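Long-range contacts in protein toll (Drosophila melanogaster, PDB 4LXR), which serves as the receptor for the cleaved cytokine spaetzle C-106, switching on Toll signalling in antifungal immunity and in dorsal-ventral patterning of the embryo: residues 25-30 with 38-43; 49-54 with 77-82; 61-66 with 93-98; 104-109 with 129-134. All blocks are in the same frame, centred on the assembly; numbering follows the deposited sequence.

Contact 1: 25-30 with 38-43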
# COMPACT_ATOMS: atom_id res chain seq x y z
N TYR A 25 -21.24 23.07 -21.06
CA TYR A 25 -22.03 22.74 -22.24
C TYR A 25 -21.10 22.22 -23.31
O TYR A 25 -20.01 22.76 -23.49
CB TYR A 25 -22.77 23.98 -22.75
CG TYR A 25 -23.70 24.59 -21.73
CD1 TYR A 25 -25.01 24.11 -21.57
CD2 TYR A 25 -23.27 25.62 -20.91
CE1 TYR A 25 -25.86 24.67 -20.63
CE2 TYR A 25 -24.12 26.18 -19.97
CZ TYR A 25 -25.41 25.70 -19.83
OH TYR A 25 -26.25 26.26 -18.89
N GLU A 26 -21.49 21.16 -24.00
CA GLU A 26 -20.72 20.72 -25.15
C GLU A 26 -21.50 21.00 -26.43
O GLU A 26 -22.63 20.55 -26.59
CB GLU A 26 -20.36 19.24 -25.08
CG GLU A 26 -19.35 18.84 -26.15
CD GLU A 26 -19.32 17.35 -26.44
OE1 GLU A 26 -20.34 16.81 -26.94
OE2 GLU A 26 -18.28 16.72 -26.19
N ILE A 27 -20.88 21.76 -27.32
CA ILE A 27 -21.49 22.04 -28.61
C ILE A 27 -20.73 21.32 -29.71
O ILE A 27 -19.50 21.40 -29.78
CB ILE A 27 -21.47 23.54 -28.87
CG1 ILE A 27 -22.24 24.25 -27.76
CG2 ILE A 27 -22.07 23.83 -30.24
CD1 ILE A 27 -22.23 25.75 -27.85
N ILE A 28 -21.44 20.59 -30.57
CA ILE A 28 -20.78 19.99 -31.74
C ILE A 28 -21.36 20.51 -33.05
O ILE A 28 -22.56 20.77 -33.15
CB ILE A 28 -20.76 18.44 -31.71
CG1 ILE A 28 -22.08 17.85 -32.17
CG2 ILE A 28 -20.40 17.92 -30.33
CD1 ILE A 28 -22.16 16.35 -31.99
N CYS A 29 -20.49 20.67 -34.03
CA CYS A 29 -20.87 21.18 -35.34
C CYS A 29 -20.13 20.40 -36.42
O CYS A 29 -18.90 20.25 -36.34
CB CYS A 29 -20.54 22.67 -35.45
SG CYS A 29 -21.27 23.74 -34.17
N PRO A 30 -20.85 19.86 -37.41
CA PRO A 30 -22.32 19.81 -37.53
C PRO A 30 -22.96 18.90 -36.49
O PRO A 30 -22.27 18.11 -35.85
CB PRO A 30 -22.53 19.23 -38.93
CG PRO A 30 -21.25 19.46 -39.66
CD PRO A 30 -20.19 19.32 -38.61
N PHE A 38 -16.15 21.27 -35.31
CA PHE A 38 -15.95 22.00 -34.07
C PHE A 38 -16.62 21.30 -32.91
O PHE A 38 -17.73 20.78 -33.03
CB PHE A 38 -16.49 23.42 -34.17
CG PHE A 38 -15.82 24.22 -35.24
CD1 PHE A 38 -14.57 24.78 -35.02
CD2 PHE A 38 -16.42 24.41 -36.46
CE1 PHE A 38 -13.95 25.52 -36.00
CE2 PHE A 38 -15.80 25.15 -37.45
CZ PHE A 38 -14.56 25.70 -37.21
N ARG A 39 -15.93 21.28 -31.78
CA ARG A 39 -16.50 20.82 -30.55
C ARG A 39 -16.18 21.88 -29.52
O ARG A 39 -15.02 22.08 -29.19
CB ARG A 39 -15.91 19.47 -30.14
CG ARG A 39 -16.59 18.84 -28.95
CD ARG A 39 -15.93 17.53 -28.54
NE ARG A 39 -15.71 16.64 -29.68
CZ ARG A 39 -16.54 15.67 -30.05
NH1 ARG A 39 -17.66 15.47 -29.37
NH2 ARG A 39 -16.25 14.91 -31.09
N LEU A 40 -17.19 22.57 -29.04
CA LEU A 40 -16.98 23.64 -28.08
C LEU A 40 -17.40 23.24 -26.68
O LEU A 40 -18.48 22.69 -26.47
CB LEU A 40 -17.74 24.90 -28.49
CG LEU A 40 -17.25 25.68 -29.70
CD1 LEU A 40 -17.93 25.18 -30.97
CD2 LEU A 40 -17.58 27.13 -29.47
N THR A 41 -16.54 23.52 -25.71
CA THR A 41 -16.90 23.32 -24.31
C THR A 41 -16.97 24.68 -23.64
O THR A 41 -16.00 25.44 -23.62
CB THR A 41 -15.88 22.43 -23.59
OG1 THR A 41 -15.79 21.17 -24.25
CG2 THR A 41 -16.28 22.22 -22.13
N ILE A 42 -18.15 24.99 -23.11
CA ILE A 42 -18.40 26.29 -22.51
C ILE A 42 -18.68 26.14 -21.02
O ILE A 42 -19.58 25.40 -20.61
CB ILE A 42 -19.59 27.00 -23.19
CG1 ILE A 42 -19.37 27.09 -24.70
CG2 ILE A 42 -19.81 28.37 -22.57
CD1 ILE A 42 -20.47 27.84 -25.43
N GLN A 43 -17.87 26.83 -20.23
CA GLN A 43 -18.09 26.97 -18.80
C GLN A 43 -18.22 28.48 -18.53
O GLN A 43 -17.22 29.18 -18.41
CB GLN A 43 -16.92 26.36 -18.02
CG GLN A 43 -16.99 26.50 -16.51
CD GLN A 43 -17.90 25.47 -15.88
OE1 GLN A 43 -17.70 24.26 -16.05
NE2 GLN A 43 -18.91 25.93 -15.15

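Contact 2: 49-54 with 77-82. With NAG (2-acetamido-2-deoxy-beta-D-glucopyranose), chain H.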
# COMPACT_ATOMS: atom_id res chain seq x y z
N GLN A 49 -13.48 26.31 -24.54
CA GLN A 49 -12.54 25.55 -25.37
C GLN A 49 -13.10 25.34 -26.76
O GLN A 49 -14.23 24.90 -26.93
CB GLN A 49 -12.16 24.20 -24.74
CG GLN A 49 -11.24 23.37 -25.65
CD GLN A 49 -10.90 21.98 -25.11
OE1 GLN A 49 -11.64 21.02 -25.33
NE2 GLN A 49 -9.77 21.87 -24.42
N ILE A 50 -12.32 25.68 -27.78
CA ILE A 50 -12.70 25.34 -29.14
C ILE A 50 -11.77 24.24 -29.63
O ILE A 50 -10.57 24.45 -29.78
CB ILE A 50 -12.64 26.55 -30.08
CG1 ILE A 50 -13.43 27.71 -29.50
CG2 ILE A 50 -13.18 26.18 -31.45
CD1 ILE A 50 -13.01 29.05 -30.03
N MET A 51 -12.33 23.05 -29.83
CA MET A 51 -11.58 21.92 -30.37
C MET A 51 -11.94 21.82 -31.84
O MET A 51 -13.11 21.70 -32.18
CB MET A 51 -11.90 20.63 -29.61
CG MET A 51 -11.38 19.35 -30.28
SD MET A 51 -9.63 19.00 -29.97
CE MET A 51 -9.62 18.89 -28.18
N CYS A 52 -10.94 21.91 -32.70
CA CYS A 52 -11.15 21.99 -34.13
C CYS A 52 -10.75 20.69 -34.81
O CYS A 52 -9.82 20.01 -34.36
CB CYS A 52 -10.31 23.11 -34.75
SG CYS A 52 -10.81 24.82 -34.37
N ASN A 53 -11.43 20.37 -35.90
CA ASN A 53 -10.97 19.33 -36.82
C ASN A 53 -11.19 19.86 -38.22
O ASN A 53 -12.24 19.64 -38.82
CB ASN A 53 -11.73 18.02 -36.61
CG ASN A 53 -11.08 16.85 -37.32
OD1 ASN A 53 -10.33 17.04 -38.28
ND2 ASN A 53 -11.35 15.63 -36.83
N LEU A 54 -10.18 20.56 -38.74
CA LEU A 54 -10.31 21.35 -39.96
C LEU A 54 -9.48 20.76 -41.09
O LEU A 54 -8.45 20.13 -40.85
CB LEU A 54 -9.83 22.78 -39.69
CG LEU A 54 -10.78 23.84 -39.13
CD1 LEU A 54 -11.69 23.29 -38.06
CD2 LEU A 54 -9.99 25.02 -38.60
N MET A 77 -7.88 27.30 -27.66
CA MET A 77 -8.15 26.82 -29.02
C MET A 77 -7.17 25.70 -29.31
O MET A 77 -5.98 25.86 -29.13
CB MET A 77 -8.00 27.95 -30.04
CG MET A 77 -9.06 29.06 -29.92
SD MET A 77 -8.83 30.44 -31.06
CE MET A 77 -9.58 29.73 -32.53
N ARG A 78 -7.69 24.55 -29.75
CA ARG A 78 -6.86 23.37 -29.94
C ARG A 78 -7.04 22.78 -31.33
O ARG A 78 -8.18 22.50 -31.76
CB ARG A 78 -7.21 22.30 -28.89
CG ARG A 78 -6.71 22.63 -27.49
CD ARG A 78 -7.16 21.61 -26.44
NE ARG A 78 -6.52 20.30 -26.59
CZ ARG A 78 -6.91 19.20 -25.95
NH1 ARG A 78 -7.94 19.26 -25.10
NH2 ARG A 78 -6.29 18.05 -26.14
N ARG A 79 -5.92 22.55 -32.01
CA ARG A 79 -5.89 21.92 -33.34
C ARG A 79 -6.54 22.79 -34.42
O ARG A 79 -6.93 22.31 -35.49
CB ARG A 79 -6.52 20.51 -33.32
CG ARG A 79 -6.15 19.71 -32.08
CD ARG A 79 -6.73 18.30 -32.11
NE ARG A 79 -5.83 17.36 -32.75
CZ ARG A 79 -5.71 16.07 -32.39
NH1 ARG A 79 -4.86 15.29 -33.04
NH2 ARG A 79 -6.44 15.58 -31.40
N CYS A 80 -6.65 24.09 -34.15
CA CYS A 80 -7.27 25.00 -35.11
C CYS A 80 -6.25 25.53 -36.09
O CYS A 80 -5.05 25.55 -35.80
CB CYS A 80 -7.99 26.15 -34.38
SG CYS A 80 -9.29 25.54 -33.20
N MET A 81 -6.72 25.95 -37.26
CA MET A 81 -5.83 26.56 -38.25
C MET A 81 -5.76 28.05 -38.00
O MET A 81 -6.76 28.67 -37.62
CB MET A 81 -6.34 26.30 -39.68
CG MET A 81 -6.42 24.81 -39.97
SD MET A 81 -7.01 24.43 -41.60
CE MET A 81 -5.66 25.05 -42.60
N LEU A 82 -4.57 28.61 -38.19
CA LEU A 82 -4.43 30.06 -38.17
C LEU A 82 -5.28 30.62 -39.30
O LEU A 82 -5.21 30.16 -40.45
CB LEU A 82 -2.96 30.47 -38.30
CG LEU A 82 -2.18 30.09 -37.03
CD1 LEU A 82 -0.65 30.20 -37.25
CD2 LEU A 82 -2.65 30.95 -35.85
C1 NAG H . -11.01 14.55 -37.74
C2 NAG H . -10.64 13.26 -37.00
C3 NAG H . -10.24 12.18 -38.01
C4 NAG H . -11.29 12.02 -39.10
C5 NAG H . -11.66 13.37 -39.71
C6 NAG H . -12.84 13.26 -40.65
C7 NAG H . -9.77 13.62 -34.73
C8 NAG H . -8.54 13.83 -33.90
N2 NAG H . -9.57 13.48 -36.05
O3 NAG H . -10.07 10.93 -37.33
O4 NAG H . -10.77 11.20 -40.14
O5 NAG H . -12.04 14.29 -38.68
O6 NAG H . -12.73 14.20 -41.72
O7 NAG H . -10.89 13.59 -34.24
O HOH W 1 -10.70 18.04 -23.94
O HOH W 2 -7.70 20.55 -37.47

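Contact 3: 61-66 with 93-98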
# COMPACT_ATOMS: atom_id res chain seq x y z
N GLN A 61 -16.65 28.45 -41.38
CA GLN A 61 -18.02 28.75 -41.76
C GLN A 61 -19.00 27.89 -40.96
O GLN A 61 -20.18 28.23 -40.82
CB GLN A 61 -18.19 28.45 -43.25
CG GLN A 61 -19.38 29.09 -43.92
CD GLN A 61 -19.39 28.83 -45.42
OE1 GLN A 61 -18.58 28.05 -45.92
NE2 GLN A 61 -20.31 29.48 -46.13
N GLN A 62 -18.52 26.76 -40.45
CA GLN A 62 -19.40 25.85 -39.72
C GLN A 62 -19.42 26.14 -38.23
O GLN A 62 -19.88 25.32 -37.44
CB GLN A 62 -18.99 24.39 -39.98
CG GLN A 62 -19.03 24.01 -41.44
CD GLN A 62 -18.25 22.75 -41.73
OE1 GLN A 62 -18.38 21.74 -41.03
NE2 GLN A 62 -17.42 22.79 -42.78
N LEU A 63 -18.91 27.31 -37.84
CA LEU A 63 -18.96 27.74 -36.44
C LEU A 63 -20.43 27.95 -36.10
O LEU A 63 -21.21 28.27 -36.98
CB LEU A 63 -18.22 29.07 -36.28
CG LEU A 63 -16.92 29.30 -35.50
CD1 LEU A 63 -16.16 28.04 -35.11
CD2 LEU A 63 -16.03 30.26 -36.30
N PRO A 64 -20.81 27.77 -34.83
CA PRO A 64 -22.19 28.13 -34.47
C PRO A 64 -22.43 29.63 -34.67
O PRO A 64 -21.51 30.41 -34.48
CB PRO A 64 -22.27 27.76 -32.98
CG PRO A 64 -20.86 27.83 -32.50
CD PRO A 64 -20.02 27.35 -33.66
N LYS A 65 -23.64 30.01 -35.07
CA LYS A 65 -23.99 31.41 -35.28
C LYS A 65 -24.73 31.98 -34.07
O LYS A 65 -25.57 31.30 -33.47
CB LYS A 65 -24.89 31.57 -36.51
CG LYS A 65 -24.26 31.17 -37.83
CD LYS A 65 -25.23 31.43 -38.98
CE LYS A 65 -24.56 31.26 -40.34
NZ LYS A 65 -24.47 29.84 -40.79
N LYS A 66 -24.42 33.22 -33.72
CA LYS A 66 -25.09 33.94 -32.63
C LYS A 66 -24.94 33.28 -31.25
O LYS A 66 -25.90 33.22 -30.48
CB LYS A 66 -26.58 34.14 -32.95
CG LYS A 66 -26.84 35.01 -34.18
CD LYS A 66 -26.26 36.40 -34.02
CE LYS A 66 -26.90 37.14 -32.85
NZ LYS A 66 -26.18 38.40 -32.50
N ASP A 93 -14.93 37.40 -31.84
CA ASP A 93 -16.06 38.31 -32.02
C ASP A 93 -17.29 37.54 -32.51
O ASP A 93 -18.38 37.75 -32.01
CB ASP A 93 -15.78 39.43 -33.04
CG ASP A 93 -14.62 40.33 -32.64
OD1 ASP A 93 -14.29 40.39 -31.44
OD2 ASP A 93 -14.03 40.97 -33.53
N TYR A 94 -17.08 36.66 -33.49
CA TYR A 94 -18.16 35.90 -34.11
C TYR A 94 -18.91 35.10 -33.05
O TYR A 94 -20.13 34.97 -33.10
CB TYR A 94 -17.59 34.93 -35.15
CG TYR A 94 -18.63 34.32 -36.05
CD1 TYR A 94 -19.16 35.04 -37.11
CD2 TYR A 94 -19.08 33.01 -35.85
CE1 TYR A 94 -20.11 34.49 -37.95
CE2 TYR A 94 -20.02 32.44 -36.68
CZ TYR A 94 -20.54 33.19 -37.73
OH TYR A 94 -21.48 32.64 -38.56
N LEU A 95 -18.16 34.56 -32.10
CA LEU A 95 -18.73 33.76 -31.03
C LEU A 95 -19.25 34.64 -29.90
O LEU A 95 -19.82 34.15 -28.93
CB LEU A 95 -17.69 32.78 -30.52
CG LEU A 95 -17.29 31.74 -31.57
CD1 LEU A 95 -16.14 30.85 -31.06
CD2 LEU A 95 -18.53 30.92 -31.93
N GLY A 96 -19.07 35.95 -30.04
CA GLY A 96 -19.51 36.89 -29.02
C GLY A 96 -18.71 36.80 -27.73
O GLY A 96 -19.23 37.07 -26.64
N ILE A 97 -17.44 36.41 -27.84
CA ILE A 97 -16.57 36.29 -26.66
C ILE A 97 -16.07 37.67 -26.26
O ILE A 97 -15.61 38.43 -27.11
CB ILE A 97 -15.38 35.35 -26.94
CG1 ILE A 97 -15.87 33.90 -27.00
CG2 ILE A 97 -14.31 35.50 -25.86
CD1 ILE A 97 -14.86 32.93 -27.55
N VAL A 98 -16.19 38.02 -24.99
CA VAL A 98 -15.83 39.37 -24.56
C VAL A 98 -14.64 39.40 -23.60
O VAL A 98 -14.59 38.63 -22.64
CB VAL A 98 -17.04 40.13 -23.95
CG1 VAL A 98 -16.59 41.42 -23.28
CG2 VAL A 98 -18.09 40.42 -25.03
O HOH W 3 -21.39 30.04 -39.01
O HOH W 4 -21.47 32.35 -32.96

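Contact 4: 104-109 with 129-134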
# COMPACT_ATOMS: atom_id res chain seq x y z
N ILE A 104 -5.03 30.71 -25.30
CA ILE A 104 -4.17 29.55 -25.54
C ILE A 104 -4.46 29.07 -26.97
O ILE A 104 -5.61 28.95 -27.38
CB ILE A 104 -4.47 28.44 -24.53
CG1 ILE A 104 -3.97 28.87 -23.14
CG2 ILE A 104 -3.88 27.09 -24.97
CD1 ILE A 104 -4.74 28.27 -22.04
N PHE A 105 -3.41 28.88 -27.76
CA PHE A 105 -3.58 28.42 -29.13
C PHE A 105 -2.59 27.29 -29.33
O PHE A 105 -1.40 27.52 -29.54
CB PHE A 105 -3.34 29.55 -30.15
CG PHE A 105 -3.86 29.23 -31.54
CD1 PHE A 105 -3.11 28.43 -32.42
CD2 PHE A 105 -5.07 29.75 -31.98
CE1 PHE A 105 -3.58 28.16 -33.69
CE2 PHE A 105 -5.56 29.47 -33.26
CZ PHE A 105 -4.82 28.67 -34.11
N GLU A 106 -3.11 26.06 -29.25
CA GLU A 106 -2.30 24.85 -29.34
C GLU A 106 -2.73 24.05 -30.55
O GLU A 106 -3.84 23.52 -30.57
CB GLU A 106 -2.50 24.04 -28.06
CG GLU A 106 -1.80 22.71 -28.01
CD GLU A 106 -2.16 21.96 -26.74
OE1 GLU A 106 -3.01 21.05 -26.81
OE2 GLU A 106 -1.61 22.29 -25.67
N SER A 107 -1.87 23.94 -31.57
CA SER A 107 -2.28 23.23 -32.78
C SER A 107 -1.14 22.69 -33.62
O SER A 107 -0.12 23.35 -33.80
CB SER A 107 -3.16 24.13 -33.66
OG SER A 107 -3.40 23.50 -34.92
N ASP A 108 -1.34 21.50 -34.18
CA ASP A 108 -0.41 20.92 -35.13
C ASP A 108 -0.95 21.01 -36.55
O ASP A 108 -0.42 20.40 -37.49
CB ASP A 108 -0.11 19.47 -34.75
CG ASP A 108 0.50 19.37 -33.37
OD1 ASP A 108 1.23 20.31 -32.96
OD2 ASP A 108 0.26 18.36 -32.68
N ASN A 109 -2.03 21.76 -36.70
CA ASN A 109 -2.62 22.02 -38.01
C ASN A 109 -2.75 23.52 -38.20
O ASN A 109 -3.84 24.08 -38.11
CB ASN A 109 -3.98 21.32 -38.14
CG ASN A 109 -4.67 21.61 -39.46
OD1 ASN A 109 -4.03 22.02 -40.43
ND2 ASN A 109 -5.99 21.40 -39.51
N ARG A 129 -0.49 31.82 -24.82
CA ARG A 129 0.33 30.64 -25.07
C ARG A 129 0.18 30.19 -26.51
O ARG A 129 -0.93 30.07 -27.02
CB ARG A 129 -0.04 29.47 -24.14
CG ARG A 129 0.53 28.13 -24.66
CD ARG A 129 0.77 27.08 -23.54
NE ARG A 129 -0.46 26.46 -23.06
CZ ARG A 129 -1.08 25.41 -23.63
NH1 ARG A 129 -0.63 24.85 -24.75
NH2 ARG A 129 -2.19 24.93 -23.05
N PHE A 130 1.31 29.92 -27.17
CA PHE A 130 1.29 29.38 -28.51
C PHE A 130 2.11 28.10 -28.52
O PHE A 130 3.28 28.09 -28.11
CB PHE A 130 1.88 30.38 -29.52
CG PHE A 130 1.94 29.86 -30.93
CD1 PHE A 130 0.78 29.38 -31.55
CD2 PHE A 130 3.12 29.86 -31.63
CE1 PHE A 130 0.81 28.90 -32.86
CE2 PHE A 130 3.18 29.38 -32.96
CZ PHE A 130 2.02 28.90 -33.57
N THR A 131 1.52 27.03 -29.02
CA THR A 131 2.15 25.72 -28.89
C THR A 131 1.92 24.92 -30.15
O THR A 131 0.78 24.81 -30.61
CB THR A 131 1.55 24.97 -27.68
OG1 THR A 131 1.96 25.63 -26.47
CG2 THR A 131 2.00 23.51 -27.65
N THR A 132 2.98 24.37 -30.71
CA THR A 132 2.85 23.59 -31.94
C THR A 132 4.03 22.65 -32.07
O THR A 132 5.10 22.93 -31.56
CB THR A 132 2.77 24.49 -33.21
OG1 THR A 132 2.56 23.66 -34.36
CG2 THR A 132 4.07 25.29 -33.41
N ARG A 133 3.82 21.53 -32.77
CA ARG A 133 4.92 20.63 -33.14
C ARG A 133 5.22 20.64 -34.64
O ARG A 133 6.06 19.86 -35.13
CB ARG A 133 4.63 19.21 -32.61
CG ARG A 133 4.55 19.25 -31.07
CD ARG A 133 3.99 18.02 -30.45
NE ARG A 133 2.56 17.88 -30.67
CZ ARG A 133 1.81 17.02 -30.00
NH1 ARG A 133 2.36 16.27 -29.07
NH2 ARG A 133 0.51 16.92 -30.25
N ARG A 134 4.55 21.52 -35.37
CA ARG A 134 4.85 21.72 -36.78
C ARG A 134 6.18 22.47 -36.90
O ARG A 134 6.50 23.29 -36.05
CB ARG A 134 3.78 22.56 -37.44
CG ARG A 134 2.45 21.88 -37.66
CD ARG A 134 2.38 21.18 -39.02
NE ARG A 134 3.27 20.02 -39.08
CZ ARG A 134 3.06 18.89 -38.44
NH1 ARG A 134 2.00 18.77 -37.65
NH2 ARG A 134 3.93 17.88 -38.54

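Contact 1: 25-30 with 38-43
Ile27 and Leu40 face each other midway along an antiparallel beta hairpin and exchange two backbone hydrogen bonds, Ile27 N to Leu40 O and Leu40 N to Ile27 O, each 2.7 Å. Tyr25 pairs with Ile42 and Cys29 with Phe38 in the same two-way fashion, so the N-H and C=O of all six residues are answered across the hairpin. At the non-hydrogen-bonded pairs the backbone turns outward: Glu26 and Ile28 bond to Ala19 and Gln17 of strand 17-21, Arg39 and Thr41 to Met51 and Gln49 of strand 47-52. The six hydrogen-bonded residues build an apolar face, where Ile27 CD1 meets Ile42 CD1 at 3.6 Å and Cys29 is tied by a disulfide to Cys16; beta-branched isoleucines suit both strand and core. On the other face Glu26 CG is anti to the backbone N (chi1 -170°) and the chain beyond it is extended; OE2 lies 3.4 Å from Arg39 CD and forms a weak salt bridge of 3.5 Å with Arg39 NH1, near the guanidinium plane. OE2 also accepts from Leu16 N of the spaetzle chain. An alanine in place of Glu26 would probably leave the Leu16 N-H without this acceptor and the Arg39 guanidinium without its nearby carboxylate. The chemistry thus gives this N-terminal hairpin of the ectodomain an apolar face for the core and one where Glu26 and Arg39 meet the cytokine.

Contact 2: 49-54 with 77-82
Met77 runs beside Ile50, its CG 4.0 Å from Ile50 CD1, where strands 49-52 and 77-78 lie parallel, the strand-on-strand stacking of a leucine-rich-repeat solenoid; a stiff beta-branched isoleucine and a flexible methionine both point into the core. Arg78 follows on the other face. Its N donates to Ile50 O at 2.9 Å and its O accepts from Cys52 N, this second bond almost in line with the carbonyl. Met51 lays its CE over the centre of one face of the Arg78 guanidinium, 3.5 Å from CZ, a fit that an unbranched thioether manages by bending at chi2 and chi3. Gln49 NE2 sits at the guanidinium edge, donor beside donor, and gives its bond to Gln76 instead, while Arg78 NH2 makes a salt bridge with Glu48 of the spaetzle chain. At Arg79 the backbone turns left-handed (phi 66°) and leaves the strand. Arg79 CD lies alongside Met51 SD at 3.7 Å, and one face of the Arg79 guanidinium carries the acetamido methyl C8 of the sugar linked to Asn53. A water accepts from Leu54 N and donates to Arg79 O, bridging the two turns. Cys80 then locks them covalently: its SG is 2.0 Å from Cys52 SG, with a near-perpendicular C-S-S-C torsion of 85°. Met81 crosses Leu54, its SD 3.8 Å from Leu54 CB.

Contact 3: 61-66 with 93-98
Tyr94 leans on Leu63 and Pro64, with its CE2 3.8 Å from Leu63 CB and 3.3 Å from Pro64 O. It lies in the last turn of the helix that begins at residue 88, near the N-terminal end of the solenoid, and Gly96, the first residue to leave helical geometry, makes a Schellman motif. Chi1 of -167° sets Tyr94 CG anti to the backbone N; the ring crosses Lys65 obliquely, with OH 3.2 Å from Lys65 CG. Leu95 completes the first shell: its CD2 touches Pro64 CG at 3.9 Å, and the same methyl is also near Leu63 CG. A branched aliphatic chain suits this buried spot, whereas Tyr94, with a large ring and a polar tip, suits the rim. Two waters fill in where the segments share no direct hydrogen bond. One accepts from Tyr94 OH at 2.6 Å and donates to Gln61 O and Leu63 O, so the phenol is linked through solvent to a loop backbone; the other donates to both Pro64 O and Tyr94 O. Further out, Leu63 rests on Phe38 and Pro64 on Leu40, while Leu95 packs on Ile50 and Leu67. Asp93 forms a salt bridge with Arg121. Leu95 bonds through its backbone to Ile69, and Gly96 and Val98 to Gly70. The chain turns at Gly96 with a positive phi of 69°, a conformation that glycine tolerates easily. One of the two bonds back into the last turn runs from Gly96 N to Asp93 O, 2.8 Å.

Contact 4: 104-109 with 129-134
Phe105 joins strand 104-106 to strand 129-131, whose directions differ by 1°, by donating from its N to Arg129 O at 2.8 Å and accepting at its O from Thr131 N; Ser107 N continues the series to Thr131 O. Glu106 and Arg129 run side by side in a salt bridge, Arg129 NH1 meeting Glu106 OE2 on its anti side at 2.9 Å. Thr131 OG1 takes a second bond from that nitrogen, while Ile104 CG2 covers one guanidinium face, 3.3 Å from Arg129 NH2. On the reverse, Phe105 CD1 lies 4.0 Å from Phe130 CE1, bulky rings for the interior of the leucine-rich-repeat solenoid, whose parallel strands stack coil upon coil. Beyond the strands Thr132 OG1 donates to Ser107 O at 2.8 Å and accepts from Arg134 N, an ST turn matched by Ser107 OG and Asn109 N. Asp108 OD1 receives Arg133 N, and OD2 makes a salt bridge with Arg133 NE and NH2, the latter at 2.8 Å. An alanine in place of Asp108 would probably leave Arg133 N without this acceptor and the Arg133 guanidinium less firmly held. Arg134 bends at chi2 and chi3; its NH1 meets a lone pair of Asp108 O at 2.9 Å.

Contacts 1, 2 and 4 follow one another through neighbouring strands, from the hairpin into the parallel coils: centres of contacts 1 and 2 are about 12 Å apart, those of 2 and 4 about 9 Å. Arg79 N probably bonds to Glu106 O at 2.7 Å. Contact 3 packs against contacts 1 and 2, with Ile50 CD1 3.8 Å from Leu95 CD1, and stays about 10 Å from contact 4 at the nearest atoms. Phe38 knits the first three, its CE1 3.6 Å from Cys52 SG and 3.5 Å from Leu63 CD1. Contacts 1, 2 and 4 also reach the spaetzle chain, whose Glu48 is shared by contacts 2 and 4, in the latter through a long, weak pair with Arg133.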